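Local coordinates for protein galactose mutarotase related enzyme (Lactobacillus casei, PDB 3Q1N) that probably binds carbohydrate and may act as an isomerase of the aldose 1-epimerase kind, at residues V128-D131 with S135-F138; K103-E108 with T268-K273; Y79-S84 with Y109-T114. All blocks are in the same frame, centred on the assembly; numbering follows the deposited sequence. Where two conformers were deposited one is given.

From the N terminus, the first segment met is 79-84, which contact 3 joins to strand 109-118 across a loop holding strand 90-96 and helix 99-104. Before that loop closes, 103-108 has already opened contact 2, whose partner 268-273 comes 160 residues later, so contacts 2 and 3 cross; contact 2 ties the segment after helix 99-104 to the loop before strand 277-279. Contact 1, a short turn, follows contact 3 in series and is nested inside contact 2. Contacts 1 and 3 meet where strands 109-118 and 121-130 are sheet neighbours; contacts 1 and 2 touch through the hydrogen bond from Tyr271 OH to Ser135 O and through the backbones of Glu108 and Asp131.

Contact 1: V128-D131 with S135-F138; sequences VTND and SMPF
Val128-Asn130 and Met136-Phe138 run nearly antiparallel, their strand axes 154° apart in direction and 8.5 Å apart at the closest. That separation is too wide for backbone pairing, and the two short strands are bridged by side chains instead. They also splay: the CA atoms of Asn130 and Met136 are 6.2 Å apart, whereas those of Val128 and Phe138 are 9.0 Å apart. At the wide end Val128 pushes its CG1 methyl onto the Phe138 ring, a CH-pi contact 3.9 Å from CG1 to the ring centroid and only 6° off the normal. The chi1 of Phe138 (74°), between its backbone N and carbonyl carbon, carries the ring to where its face meets that methyl. The other methyl, Val128 CG2, reaches the rim at Phe138 CE2. The two strands belong to different sheets, 121-130 to the large nine-stranded antiparallel sheet and 136-147 to the smaller curled one, so the chain passes between the layers of the beta-sandwich typical of the galactose mutarotase superfamily. Met136, here selenomethionine, lies between the strands. Its chain is extended as far as SE and then bends, setting CE 3.6 Å from Val128 CG1. At the narrow end the side chains of Asn130 and Met136 pass one another head to tail, and Met136 CB sits above the amide plane, 3.4 Å from Asn130 CG. The buried amide is held by several partners: OD1 accepts from the backbone N of Asp132, while ND2 donates to the carbonyl oxygens of Lys134 and Leu279, with a weak bond to that of Ser280. These bonds fix the amide's rotation and tie the turn to strand 277-279. The backbone N of Met136, 3.4 Å from Asn130 ND2, is a second donor and no partner for it.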
loop_
_atom_site.group_PDB
_atom_site.type_symbol
_atom_site.label_atom_id
_atom_site.label_comp_id
_atom_site.label_asym_id
_atom_site.label_seq_id
_atom_site.Cartn_x
_atom_site.Cartn_y
_atom_site.Cartn_z
ATOM N N VAL A 128 2.656 14.187 -4.013
ATOM C CA VAL A 128 1.266 14.528 -4.245
ATOM C C VAL A 128 1.221 16.038 -4.217
ATOM O O VAL A 128 1.551 16.653 -3.208
ATOM C CB VAL A 128 0.368 13.998 -3.123
ATOM C CG1 VAL A 128 -1.048 14.514 -3.314
ATOM C CG2 VAL A 128 0.358 12.457 -3.132
ATOM N N THR A 129 0.793 16.631 -5.317
ATOM C CA THR A 129 0.684 18.091 -5.402
ATOM C C THR A 129 -0.775 18.455 -5.651
ATOM O O THR A 129 -1.416 17.902 -6.544
ATOM C CB THR A 129 1.549 18.681 -6.527
ATOM O OG1 THR A 129 2.916 18.256 -6.346
ATOM C CG2 THR A 129 1.536 20.227 -6.439
ATOM N N ASN A 130 -1.232 19.421 -4.873
ATOM C CA ASN A 130 -2.548 20.055 -5.031
ATOM C C ASN A 130 -2.413 21.153 -6.075
ATOM O O ASN A 130 -1.925 22.239 -5.774
ATOM C CB ASN A 130 -3.063 20.626 -3.689
ATOM C CG ASN A 130 -4.418 21.274 -3.840
ATOM O OD1 ASN A 130 -5.013 21.133 -4.925
ATOM N ND2 ASN A 130 -4.914 21.988 -2.799
ATOM N N ASP A 131 -2.860 20.891 -7.290
ATOM C CA ASP A 131 -2.813 21.872 -8.348
ATOM C C ASP A 131 -4.092 22.723 -8.422
ATOM O O ASP A 131 -4.214 23.565 -9.307
ATOM C CB ASP A 131 -2.590 21.204 -9.712
ATOM C CG ASP A 131 -1.223 20.565 -9.847
ATOM O OD1 ASP A 131 -0.230 21.081 -9.261
ATOM O OD2 ASP A 131 -1.172 19.578 -10.591
ATOM N N SER A 135 -8.728 23.639 -1.208
ATOM C CA SER A 135 -7.978 22.761 -0.295
ATOM C C SER A 135 -8.285 21.316 -0.632
ATOM O O SER A 135 -9.437 20.962 -0.716
ATOM C CB SER A 135 -8.385 23.057 1.129
ATOM O OG SER A 135 -8.115 24.444 1.451
HETATM N N MSE A 136 -7.247 20.492 -0.813
HETATM C CA MSE A 136 -7.393 19.102 -1.312
HETATM C C MSE A 136 -7.058 18.080 -0.231
HETATM O O MSE A 136 -5.916 17.961 0.202
HETATM C CB MSE A 136 -6.507 18.894 -2.517
HETATM C CG MSE A 136 -6.648 17.497 -3.157
HETATM SE SE MSE A 136 -5.527 17.150 -4.674
HETATM C CE MSE A 136 -4.009 16.497 -3.718
ATOM N N PRO A 137 -8.057 17.294 0.175
ATOM C CA PRO A 137 -7.831 16.233 1.156
ATOM C C PRO A 137 -7.575 14.925 0.400
ATOM O O PRO A 137 -8.214 14.657 -0.596
ATOM C CB PRO A 137 -9.120 16.213 1.942
ATOM C CG PRO A 137 -10.193 16.615 0.860
ATOM C CD PRO A 137 -9.489 17.445 -0.183
ATOM N N PHE A 138 -6.633 14.121 0.899
ATOM C CA PHE A 138 -6.345 12.844 0.225
ATOM C C PHE A 138 -5.731 11.844 1.177
ATOM O O PHE A 138 -5.254 12.191 2.267
ATOM C CB PHE A 138 -5.357 13.058 -0.949
ATOM C CG PHE A 138 -3.950 13.302 -0.494
ATOM C CD1 PHE A 138 -3.535 14.573 -0.092
ATOM C CD2 PHE A 138 -3.077 12.266 -0.363
ATOM C CE1 PHE A 138 -2.305 14.769 0.454
ATOM C CE2 PHE A 138 -1.801 12.438 0.165
ATOM C CZ PHE A 138 -1.396 13.736 0.569
#

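Contact 2: K103-E108 with T268-K273; sequences KKFPFE and TDWYTK
Phe105 lays the CE1 corner of its ring against the Trp270 indole, 3.7 Å from CZ3. The pair meets rim to rim, with planes at 55° and the Phe105 centroid 5.9 Å from that of the indole's six-membered ring, so neither lies over the other. With CG anti to the backbone N (chi1 -175°), the Phe105 ring is carried out to Trp270 although its CB does not point there. Phe107 packs within its own segment as well as across: its CD2 stands over the centre of the Phe105 ring, while its CZ meets Tyr271 OH edge-on at 3.8 Å. An inverse gamma turn centred on Pro106, with a weak bond of 2.8 Å from Phe107 N to Phe105 O, brings the two phenylalanines together. This small aromatic cluster joins the connection after helix 99-104 to the loop between strands 251-258 and 277-279, and Met136 of the beta-sandwich touches both phenylalanines. The phenol has its polar partner outside the pair: Tyr271 OH is hydrogen-bonded to Ser135 O. An Asx turn shapes the loop: Tyr271 N donates to Asp269 OD1 at 3.1 Å, coming from above the carboxylate plane. Gly64 N is a second donor to that oxygen, and Tyr61 stacks on the indole of Trp270.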
loop_
_atom_site.group_PDB
_atom_site.type_symbol
_atom_site.label_atom_id
_atom_site.label_comp_id
_atom_site.label_asym_id
_atom_site.label_seq_id
_atom_site.Cartn_x
_atom_site.Cartn_y
_atom_site.Cartn_z
ATOM N N LYS A 103 -15.144 14.033 -11.751
ATOM C CA LYS A 103 -16.511 13.704 -11.295
ATOM C C LYS A 103 -16.522 13.077 -9.912
ATOM O O LYS A 103 -17.507 13.246 -9.163
ATOM C CB LYS A 103 -17.223 12.772 -12.301
ATOM C CG LYS A 103 -17.495 13.490 -13.626
ATOM C CD LYS A 103 -18.238 12.618 -14.720
ATOM C CE LYS A 103 -17.259 11.767 -15.584
ATOM N NZ LYS A 103 -17.718 11.471 -17.035
ATOM N N LYS A 104 -15.440 12.383 -9.572
ATOM C CA LYS A 104 -15.317 11.740 -8.274
ATOM C C LYS A 104 -14.651 12.647 -7.242
ATOM O O LYS A 104 -14.859 12.456 -6.073
ATOM C CB LYS A 104 -14.503 10.441 -8.357
ATOM C CG LYS A 104 -15.217 9.333 -9.111
ATOM C CD LYS A 104 -14.411 8.067 -9.092
ATOM C CE LYS A 104 -15.179 6.893 -9.683
ATOM N NZ LYS A 104 -15.257 6.994 -11.172
ATOM N N PHE A 105 -13.804 13.565 -7.708
ATOM C CA PHE A 105 -12.809 14.211 -6.887
ATOM C C PHE A 105 -12.462 15.526 -7.614
ATOM O O PHE A 105 -11.695 15.536 -8.583
ATOM C CB PHE A 105 -11.624 13.265 -6.767
ATOM C CG PHE A 105 -10.513 13.712 -5.846
ATOM C CD1 PHE A 105 -10.697 13.811 -4.448
ATOM C CD2 PHE A 105 -9.253 14.077 -6.367
ATOM C CE1 PHE A 105 -9.609 14.162 -3.582
ATOM C CE2 PHE A 105 -8.196 14.425 -5.507
ATOM C CZ PHE A 105 -8.367 14.487 -4.160
ATOM N N PRO A 106 -13.101 16.623 -7.207
ATOM C CA PRO A 106 -13.094 17.842 -8.057
ATOM C C PRO A 106 -11.843 18.702 -7.872
ATOM O O PRO A 106 -11.908 19.897 -7.524
ATOM C CB PRO A 106 -14.372 18.553 -7.602
ATOM C CG PRO A 106 -14.511 18.172 -6.162
ATOM C CD PRO A 106 -14.036 16.746 -6.074
ATOM N N PHE A 107 -10.689 18.047 -8.037
ATOM C CA PHE A 107 -9.405 18.668 -7.813
ATOM C C PHE A 107 -8.470 18.369 -8.955
ATOM O O PHE A 107 -8.329 17.226 -9.415
ATOM C CB PHE A 107 -8.743 18.154 -6.491
ATOM C CG PHE A 107 -9.558 18.409 -5.276
ATOM C CD1 PHE A 107 -9.522 19.639 -4.651
ATOM C CD2 PHE A 107 -10.395 17.428 -4.738
ATOM C CE1 PHE A 107 -10.312 19.897 -3.551
ATOM C CE2 PHE A 107 -11.164 17.691 -3.642
ATOM C CZ PHE A 107 -11.110 18.943 -3.044
ATOM N N GLU A 108 -7.778 19.417 -9.397
ATOM C CA GLU A 108 -6.557 19.245 -10.155
ATOM C C GLU A 108 -5.413 18.794 -9.251
ATOM O O GLU A 108 -5.206 19.312 -8.143
ATOM C CB GLU A 108 -6.201 20.526 -10.937
ATOM C CG GLU A 108 -7.326 20.969 -11.848
ATOM C CD GLU A 108 -6.903 21.965 -12.888
ATOM O OE1 GLU A 108 -5.844 22.584 -12.749
ATOM O OE2 GLU A 108 -7.690 22.150 -13.864
ATOM N N THR A 268 -18.412 10.332 4.946
ATOM C CA THR A 268 -17.476 11.094 5.757
ATOM C C THR A 268 -16.995 12.325 5.031
ATOM O O THR A 268 -16.708 12.259 3.860
ATOM C CB THR A 268 -16.224 10.244 6.039
ATOM O OG1 THR A 268 -16.642 8.949 6.520
ATOM C CG2 THR A 268 -15.374 10.967 7.061
ATOM N N ASP A 269 -16.944 13.458 5.718
ATOM C CA ASP A 269 -16.276 14.645 5.162
ATOM C C ASP A 269 -14.796 14.382 5.074
ATOM O O ASP A 269 -14.103 14.130 6.085
ATOM C CB ASP A 269 -16.556 15.823 6.082
ATOM C CG ASP A 269 -15.944 17.131 5.612
ATOM O OD1 ASP A 269 -15.412 17.215 4.494
ATOM O OD2 ASP A 269 -16.014 18.108 6.416
ATOM N N TRP A 270 -14.276 14.411 3.862
ATOM C CA TRP A 270 -12.836 14.132 3.721
ATOM C C TRP A 270 -11.926 15.170 4.362
ATOM O O TRP A 270 -10.738 14.887 4.600
ATOM C CB TRP A 270 -12.457 13.946 2.273
ATOM C CG TRP A 270 -12.660 12.546 1.759
ATOM C CD1 TRP A 270 -13.494 11.607 2.284
ATOM C CD2 TRP A 270 -12.018 11.936 0.645
ATOM N NE1 TRP A 270 -13.436 10.462 1.559
ATOM C CE2 TRP A 270 -12.539 10.633 0.530
ATOM C CE3 TRP A 270 -11.064 12.358 -0.273
ATOM C CZ2 TRP A 270 -12.126 9.762 -0.477
ATOM C CZ3 TRP A 270 -10.667 11.508 -1.254
ATOM C CH2 TRP A 270 -11.182 10.221 -1.347
ATOM N N TYR A 271 -12.470 16.330 4.683
ATOM C CA TYR A 271 -11.709 17.324 5.440
ATOM C C TYR A 271 -11.530 16.971 6.919
ATOM O O TYR A 271 -10.740 17.634 7.624
ATOM C CB TYR A 271 -12.372 18.703 5.341
ATOM C CG TYR A 271 -12.248 19.292 3.936
ATOM C CD1 TYR A 271 -10.990 19.569 3.375
ATOM C CD2 TYR A 271 -13.380 19.605 3.170
ATOM C CE1 TYR A 271 -10.874 20.086 2.071
ATOM C CE2 TYR A 271 -13.266 20.116 1.855
ATOM C CZ TYR A 271 -12.005 20.386 1.331
ATOM O OH TYR A 271 -11.925 20.908 0.071
ATOM N N THR A 272 -12.235 15.948 7.407
ATOM C CA THR A 272 -12.022 15.486 8.789
ATOM C C THR A 272 -11.790 13.953 8.895
ATOM O O THR A 272 -11.586 13.452 10.017
ATOM C CB THR A 272 -13.259 15.795 9.672
ATOM O OG1 THR A 272 -14.409 15.123 9.142
ATOM C CG2 THR A 272 -13.531 17.293 9.766
ATOM N N LYS A 273 -11.820 13.247 7.763
ATOM C CA LYS A 273 -11.664 11.779 7.691
ATOM C C LYS A 273 -10.326 11.368 8.311
ATOM O O LYS A 273 -9.272 11.925 7.976
ATOM C CB LYS A 273 -11.771 11.297 6.242
ATOM C CG LYS A 273 -11.521 9.834 5.996
ATOM C CD LYS A 273 -11.659 9.435 4.508
ATOM C CE LYS A 273 -11.293 8.006 4.251
ATOM N NZ LYS A 273 -11.477 7.595 2.810
#

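Contact 3: Y79-S84 with Y109-T114; sequences YDFDVS and YTLAVT. With EDO (1,2-ethanediol), chain T.
Phe81 reaches over an intervening strand to touch Leu111 and Val113 near one edge of the nine-stranded antiparallel sheet of the sandwich. It immediately precedes strand 82-84, the outermost of that sheet, which pairs with 90-96, itself paired with 109-118, so the strand touched is the next but one. Phe81 CZ packs on Leu111 CD2 at 3.8 Å, and CE2 comes within 3.5 Å of Leu111 O. Farther along, CE2 meets Val113 CG2 at 4.0 Å, though Val113 was deposited in two conformers and this touch is less certain. With CG anti to its carbonyl carbon and beside the backbone N (chi1 -76°), the ring is carried to these residues. Replacing Phe81 by an alanine would probably strip Leu111 CD2 of its aromatic neighbour and open a gap on that face of the sheet. In the next shell Ala19 and Gln95 also lie against Phe81, while Leu111 packs on Val128 and Val113 on Val124 and Tyr126, all from strand 121-130. The backbone of Phe81 is hydrogen-bonded to that of Glu16, which probably helps to place it. Gln95 joins both segments, its NE2 weakly bonded to Asp80 O and its OE1 hydrogen-bonded to Tyr109 OH.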
loop_
_atom_site.group_PDB
_atom_site.type_symbol
_atom_site.label_atom_id
_atom_site.label_comp_id
_atom_site.label_asym_id
_atom_site.label_seq_id
_atom_site.Cartn_x
_atom_site.Cartn_y
_atom_site.Cartn_z
ATOM N N TYR A 79 -5.887 4.592 -14.177
ATOM C CA TYR A 79 -5.443 5.398 -15.310
ATOM C C TYR A 79 -3.920 5.353 -15.495
ATOM O O TYR A 79 -3.162 4.976 -14.595
ATOM C CB TYR A 79 -5.925 6.858 -15.176
ATOM C CG TYR A 79 -7.421 6.953 -15.020
ATOM C CD1 TYR A 79 -8.253 6.757 -16.097
ATOM C CD2 TYR A 79 -8.008 7.147 -13.757
ATOM C CE1 TYR A 79 -9.615 6.789 -15.957
ATOM C CE2 TYR A 79 -9.376 7.155 -13.594
ATOM C CZ TYR A 79 -10.178 6.996 -14.672
ATOM O OH TYR A 79 -11.562 7.024 -14.493
ATOM N N ASP A 80 -3.479 5.628 -16.724
ATOM C CA ASP A 80 -2.066 5.574 -17.050
ATOM C C ASP A 80 -1.330 6.730 -16.382
ATOM O O ASP A 80 -1.932 7.748 -16.004
ATOM C CB ASP A 80 -1.839 5.666 -18.564
ATOM C CG ASP A 80 -2.174 4.381 -19.312
ATOM O OD1 ASP A 80 -2.482 3.346 -18.690
ATOM O OD2 ASP A 80 -2.173 4.425 -20.566
ATOM N N PHE A 81 -0.035 6.512 -16.193
ATOM C CA PHE A 81 0.911 7.561 -15.805
ATOM C C PHE A 81 1.865 7.776 -16.967
ATOM O O PHE A 81 2.216 6.821 -17.685
ATOM C CB PHE A 81 1.750 7.119 -14.587
ATOM C CG PHE A 81 1.049 7.146 -13.259
ATOM C CD1 PHE A 81 -0.066 6.324 -12.989
ATOM C CD2 PHE A 81 1.592 7.888 -12.200
ATOM C CE1 PHE A 81 -0.662 6.339 -11.695
ATOM C CE2 PHE A 81 1.029 7.885 -10.928
ATOM C CZ PHE A 81 -0.084 7.088 -10.655
ATOM N N ASP A 82 2.275 9.020 -17.185
ATOM C CA ASP A 82 3.285 9.343 -18.188
ATOM C C ASP A 82 4.674 9.018 -17.666
ATOM O O ASP A 82 4.953 9.196 -16.491
ATOM C CB ASP A 82 3.235 10.833 -18.520
ATOM C CG ASP A 82 1.989 11.227 -19.274
ATOM O OD1 ASP A 82 1.369 10.374 -19.929
ATOM O OD2 ASP A 82 1.666 12.415 -19.200
ATOM N N VAL A 83 5.567 8.600 -18.569
ATOM C CA VAL A 83 6.944 8.219 -18.200
ATOM C C VAL A 83 7.931 9.384 -18.488
ATOM O O VAL A 83 7.842 10.087 -19.507
ATOM C CB VAL A 83 7.365 6.990 -19.017
ATOM C CG1 VAL A 83 8.888 6.617 -18.753
ATOM C CG2 VAL A 83 6.438 5.835 -18.703
ATOM N N SER A 84 8.818 9.649 -17.539
ATOM C CA SER A 84 9.856 10.637 -17.715
ATOM C C SER A 84 11.118 10.224 -16.951
ATOM O O SER A 84 11.100 9.265 -16.138
ATOM C CB SER A 84 9.398 12.003 -17.215
ATOM O OG SER A 84 9.221 12.018 -15.803
ATOM N N TYR A 109 -4.704 17.759 -9.708
ATOM C CA TYR A 109 -3.616 17.188 -8.931
ATOM C C TYR A 109 -2.503 16.690 -9.792
ATOM O O TYR A 109 -2.701 16.397 -10.992
ATOM C CB TYR A 109 -4.126 16.047 -8.007
ATOM C CG TYR A 109 -4.538 14.763 -8.746
ATOM C CD1 TYR A 109 -3.573 13.803 -9.130
ATOM C CD2 TYR A 109 -5.876 14.533 -9.111
ATOM C CE1 TYR A 109 -3.956 12.668 -9.793
ATOM C CE2 TYR A 109 -6.254 13.404 -9.797
ATOM C CZ TYR A 109 -5.307 12.465 -10.137
ATOM O OH TYR A 109 -5.672 11.311 -10.841
ATOM N N THR A 110 -1.354 16.517 -9.152
ATOM C CA THR A 110 -0.269 15.736 -9.743
ATOM C C THR A 110 0.120 14.654 -8.749
ATOM O O THR A 110 0.253 14.919 -7.568
ATOM C CB THR A 110 0.956 16.564 -10.082
ATOM O OG1 THR A 110 0.611 17.628 -10.970
ATOM C CG2 THR A 110 2.036 15.692 -10.770
ATOM N N LEU A 111 0.241 13.411 -9.240
ATOM C CA LEU A 111 0.759 12.332 -8.453
ATOM C C LEU A 111 1.964 11.806 -9.178
ATOM O O LEU A 111 1.845 11.270 -10.273
ATOM C CB LEU A 111 -0.305 11.230 -8.257
ATOM C CG LEU A 111 0.140 9.957 -7.574
ATOM C CD1 LEU A 111 0.712 10.274 -6.166
ATOM C CD2 LEU A 111 -1.054 8.954 -7.509
ATOM N N ALA A 112 3.134 11.959 -8.561
ATOM C CA ALA A 112 4.375 11.567 -9.195
ATOM C C ALA A 112 5.027 10.495 -8.349
ATOM O O ALA A 112 5.031 10.567 -7.123
ATOM C CB ALA A 112 5.321 12.756 -9.438
ATOM N N VAL A 113 5.539 9.468 -9.027
ATOM C CA VAL A 113 6.179 8.340 -8.369
ATOM C C VAL A 113 7.508 8.038 -9.078
ATOM O O VAL A 113 7.508 7.828 -10.293
ATOM C CB VAL A 113 5.229 7.099 -8.447
ATOM C CG1 VAL A 113 5.732 5.941 -7.593
ATOM C CG2 VAL A 113 3.780 7.502 -8.084
ATOM N N THR A 114 8.618 7.987 -8.339
ATOM C CA THR A 114 9.910 7.676 -8.899
ATOM C C THR A 114 10.392 6.373 -8.288
ATOM O O THR A 114 10.356 6.233 -7.062
ATOM C CB THR A 114 10.931 8.822 -8.672
ATOM O OG1 THR A 114 10.500 9.967 -9.420
ATOM C CG2 THR A 114 12.360 8.398 -9.141
HETATM C C1 EDO T . 8.334 11.393 -8.306
HETATM O O1 EDO T . 9.317 12.284 -8.736
HETATM C C2 EDO T . 7.859 11.785 -6.908
HETATM O O2 EDO T . 8.849 11.939 -5.936
#